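Local coordinates for protein peptide amidase (Stenotrophomonas maltophilia, PDB 1M22) that probably hydrolyses amide bonds as an amidase of the amidase signature family, using a serine nucleophile, at residues V171-N176 with M227-A232; V200-T205 with P445-P450. All coordinates share one frame; numbering follows the deposited sequence.

Interaction 1: V171-N176 with M227-A232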
# COMPACT_ATOMS: atom_id res chain seq x y z
N VAL A 171 -0.48 1.61 9.64
CA VAL A 171 -0.50 1.99 11.05
C VAL A 171 0.56 3.04 11.36
O VAL A 171 0.28 4.02 12.06
CB VAL A 171 -0.27 0.76 11.95
CG1 VAL A 171 -0.06 1.19 13.40
CG2 VAL A 171 -1.47 -0.17 11.86
N ALA A 172 1.76 2.87 10.83
CA ALA A 172 2.84 3.83 11.09
C ALA A 172 2.47 5.23 10.61
O ALA A 172 2.71 6.22 11.30
CB ALA A 172 4.12 3.36 10.42
N VAL A 173 1.89 5.32 9.42
CA VAL A 173 1.50 6.62 8.89
C VAL A 173 0.36 7.22 9.72
O VAL A 173 0.37 8.42 10.03
CB VAL A 173 1.08 6.51 7.41
CG1 VAL A 173 0.48 7.82 6.93
CG2 VAL A 173 2.30 6.16 6.57
N ALA A 174 -0.61 6.40 10.09
CA ALA A 174 -1.75 6.87 10.89
C ALA A 174 -1.33 7.35 12.27
O ALA A 174 -1.93 8.27 12.82
CB ALA A 174 -2.78 5.76 11.02
N ALA A 175 -0.30 6.70 12.83
CA ALA A 175 0.20 7.02 14.17
C ALA A 175 1.34 8.02 14.15
O ALA A 175 1.96 8.27 15.18
CB ALA A 175 0.63 5.74 14.87
N ASN A 176 1.62 8.60 12.99
CA ASN A 176 2.70 9.57 12.85
C ASN A 176 4.07 9.04 13.30
O ASN A 176 4.83 9.75 13.98
CB ASN A 176 2.36 10.87 13.58
CG ASN A 176 1.28 11.68 12.86
OD1 ASN A 176 0.10 11.62 13.22
ND2 ASN A 176 1.68 12.42 11.84
N MET A 227 1.67 5.32 0.93
CA MET A 227 0.69 5.34 2.00
C MET A 227 1.06 6.61 2.76
O MET A 227 2.22 6.81 3.15
CB MET A 227 0.79 4.07 2.83
CG MET A 227 0.48 2.85 1.95
SD MET A 227 0.55 1.23 2.73
CE MET A 227 -1.10 1.09 3.43
N ALA A 228 0.08 7.48 2.95
CA ALA A 228 0.31 8.77 3.58
C ALA A 228 -0.96 9.30 4.21
O ALA A 228 -2.04 8.78 3.97
CB ALA A 228 0.80 9.75 2.52
N ARG A 229 -0.82 10.35 5.01
CA ARG A 229 -1.99 10.92 5.66
C ARG A 229 -2.76 11.84 4.73
O ARG A 229 -3.93 12.14 4.98
CB ARG A 229 -1.56 11.68 6.92
CG ARG A 229 -1.05 10.78 8.03
CD ARG A 229 -0.48 11.60 9.18
NE ARG A 229 0.67 12.38 8.76
CZ ARG A 229 1.91 11.90 8.64
NH1 ARG A 229 2.17 10.63 8.93
NH2 ARG A 229 2.88 12.69 8.22
N SER A 230 -2.12 12.28 3.65
CA SER A 230 -2.76 13.18 2.69
C SER A 230 -2.46 12.79 1.25
O SER A 230 -1.47 12.12 0.97
CB SER A 230 -2.28 14.61 2.92
OG SER A 230 -0.93 14.75 2.53
N VAL A 231 -3.33 13.23 0.35
CA VAL A 231 -3.15 12.96 -1.07
C VAL A 231 -1.88 13.65 -1.58
O VAL A 231 -1.17 13.08 -2.41
CB VAL A 231 -4.38 13.43 -1.88
CG1 VAL A 231 -4.13 13.25 -3.38
CG2 VAL A 231 -5.61 12.63 -1.45
N ALA A 232 -1.60 14.85 -1.10
CA ALA A 232 -0.41 15.58 -1.53
C ALA A 232 0.86 14.79 -1.19
O ALA A 232 1.79 14.72 -1.99
CB ALA A 232 -0.37 16.95 -0.87

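Interaction 2: V200-T205 with P445-P450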
# COMPACT_ATOMS: atom_id res chain seq x y z
N VAL A 200 -4.42 7.69 3.46
CA VAL A 200 -4.50 7.60 2.01
C VAL A 200 -3.60 6.46 1.53
O VAL A 200 -2.48 6.28 2.03
CB VAL A 200 -4.02 8.92 1.35
CG1 VAL A 200 -3.94 8.76 -0.17
CG2 VAL A 200 -4.96 10.06 1.72
N GLY A 201 -4.11 5.69 0.58
CA GLY A 201 -3.35 4.59 0.01
C GLY A 201 -3.54 4.65 -1.50
O GLY A 201 -4.67 4.81 -1.96
N LEU A 202 -2.46 4.52 -2.25
CA LEU A 202 -2.56 4.56 -3.71
C LEU A 202 -1.85 3.36 -4.33
O LEU A 202 -0.66 3.16 -4.12
CB LEU A 202 -1.94 5.86 -4.23
CG LEU A 202 -2.15 6.27 -5.69
CD1 LEU A 202 -1.73 7.72 -5.84
CD2 LEU A 202 -1.36 5.38 -6.63
N LYS A 203 -2.61 2.53 -5.06
CA LYS A 203 -2.07 1.37 -5.76
C LYS A 203 -2.03 1.77 -7.22
O LYS A 203 -3.07 1.87 -7.88
CB LYS A 203 -2.98 0.14 -5.62
CG LYS A 203 -2.38 -1.09 -6.31
CD LYS A 203 -3.43 -2.12 -6.69
CE LYS A 203 -4.22 -1.72 -7.93
NZ LYS A 203 -3.40 -1.79 -9.19
N PRO A 204 -0.84 2.00 -7.76
CA PRO A 204 -0.79 2.41 -9.17
C PRO A 204 -1.02 1.31 -10.19
O PRO A 204 -1.21 0.13 -9.85
CB PRO A 204 0.59 3.03 -9.30
CG PRO A 204 1.41 2.22 -8.35
CD PRO A 204 0.50 2.03 -7.15
N THR A 205 -1.03 1.72 -11.45
CA THR A 205 -1.16 0.82 -12.58
C THR A 205 0.07 -0.09 -12.51
O THR A 205 1.17 0.37 -12.18
CB THR A 205 -1.08 1.59 -13.91
OG1 THR A 205 -2.13 2.57 -13.96
CG2 THR A 205 -1.22 0.65 -15.10
N PRO A 445 -5.12 1.52 -11.62
CA PRO A 445 -4.93 2.32 -10.41
C PRO A 445 -6.16 2.49 -9.51
O PRO A 445 -7.29 2.58 -9.98
CB PRO A 445 -4.43 3.65 -10.95
CG PRO A 445 -5.21 3.79 -12.23
CD PRO A 445 -5.11 2.38 -12.82
N SER A 446 -5.90 2.51 -8.21
CA SER A 446 -6.94 2.70 -7.21
C SER A 446 -6.35 3.59 -6.12
O SER A 446 -5.14 3.59 -5.90
CB SER A 446 -7.43 1.37 -6.65
OG SER A 446 -6.40 0.65 -6.01
N LEU A 447 -7.21 4.34 -5.44
CA LEU A 447 -6.76 5.28 -4.42
C LEU A 447 -7.86 5.47 -3.39
O LEU A 447 -9.00 5.79 -3.75
CB LEU A 447 -6.44 6.61 -5.11
CG LEU A 447 -5.69 7.76 -4.45
CD1 LEU A 447 -5.44 8.85 -5.49
CD2 LEU A 447 -6.49 8.32 -3.29
N THR A 448 -7.54 5.29 -2.11
CA THR A 448 -8.53 5.48 -1.06
C THR A 448 -8.20 6.73 -0.26
O THR A 448 -7.04 7.01 0.03
CB THR A 448 -8.61 4.24 -0.12
OG1 THR A 448 -9.64 4.46 0.86
CG2 THR A 448 -7.28 4.00 0.58
N VAL A 449 -9.25 7.49 0.07
CA VAL A 449 -9.13 8.72 0.85
C VAL A 449 -10.09 8.64 2.04
O VAL A 449 -11.23 8.21 1.89
CB VAL A 449 -9.53 9.97 0.01
CG1 VAL A 449 -9.37 11.24 0.84
CG2 VAL A 449 -8.70 10.04 -1.25
N PRO A 450 -9.64 9.04 3.23
CA PRO A 450 -10.52 8.99 4.41
C PRO A 450 -11.82 9.75 4.18
O PRO A 450 -11.80 10.87 3.66
CB PRO A 450 -9.67 9.64 5.49
CG PRO A 450 -8.28 9.23 5.12
CD PRO A 450 -8.28 9.45 3.62

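Interaction 1: V171-N176 with M227-A232
Val173 and Arg229 carry a buried helix-to-strand contact, in which the C-terminal end of helix 167-174 lies against the end of strand 223-228 in the central sheet. Val173 pushes both methyls onto the strand backbone: CG1, anti to its own backbone N (chi1 171°), comes within 3.4 Å of Ala228 C, while CG2 lies 3.5 Å from Met227 O. Beyond the strand end Arg229 turns back over the same valine, its CG 3.5 Å from Val173 CG1. A bend at chi3 (-63°) brings the guanidinium round to the helix terminus, where NH1 donates to Val173 O at 3.1 Å, on a lone pair and in the guanidinium plane. That carbonyl also accepts Asn176 N, and NH1 has a second acceptor in Ala178 O, so one arginine nitrogen joins the helix end to the chain that leaves it. The end of the Asn176 side-chain amide lies over one face of the guanidinium, offset toward its rim, with the two planes 35° apart. Back along the strand, the Met227 side chain reaches to about 7 Å from that of the active-site Lys86. Asn176, with positive phi, is the C' residue of a Schellman motif ending the helix, and Arg229 adds a side-chain donor to Val173 O, an acceptor of that motif.

Interaction 2: V200-T205 with P445-P450
Gly201 and Thr448 form a hydrogen-bonded antiparallel pair, with Thr448 N to Gly201 O at 2.9 Å and a longer return bond from Gly201 N to Thr448 O at 3.3 Å. Two residues along, Lys203 and Ser446 make the next such pair, Lys203 N to Ser446 O and Ser446 N to Lys203 O both at 2.9 Å. Leu202 and Leu447 sit between them as a non-hydrogen-bonded pair. Both leucines hold CG anti to the backbone N, and they meet through their branch ends, CD1 to CD1 at 3.9 Å. On the same face Val200 CG1 comes 4.1 Å from the other branch of Leu447, CD2, and Val200 CG2 packs on the ring of Pro450 at CD. The other face carries Ser446, Lys203 and Thr448, whose CG2 lies over Gly201. Lys203 folds back at chi3 and chi4, passing CB and CE by Ser446 OG; its NZ donates to Pro204 O, from above the carbonyl plane, and to Tyr444 O. Just past the strand, Thr205 OG1 lies 3.2 Å from Pro445 CD and is held by hydrogen bonds with Glu470 and Trp468 N.

Around this pairing, helix 470-484 covers Leu447 and helix 191-196 covers Thr448, one on each side of the sheet. The Lys203 side chain is about 8 Å from that of the nucleophile Ser189. Strands 223-228 and 457-464 continue the hydrogen bonding outward, which makes this antiparallel pair an interior part of the mixed eleven-stranded sheet between helical layers that forms the amidase signature fold.

How the interactions relate
From the N terminus the chain passes through helix 167-174, strand 200-203, strand 223-228 and finally strand 446-454. Interaction 1 closes a loop of 50 residues between its segments, and strand 200-203 lies inside that loop. Interaction 2 starts there and closes only after 239 further residues, so the two contacts cross rather than nest. They also touch: Val200 N and Ala228 O, 2.7 Å apart, probably share a hydrogen bond between neighbouring strands, and Val200 CG2 packs against the backbone of Ser230. Together they join a helix packed on the sheet, two successive strands of its middle, and a strand contributed from near the C terminus.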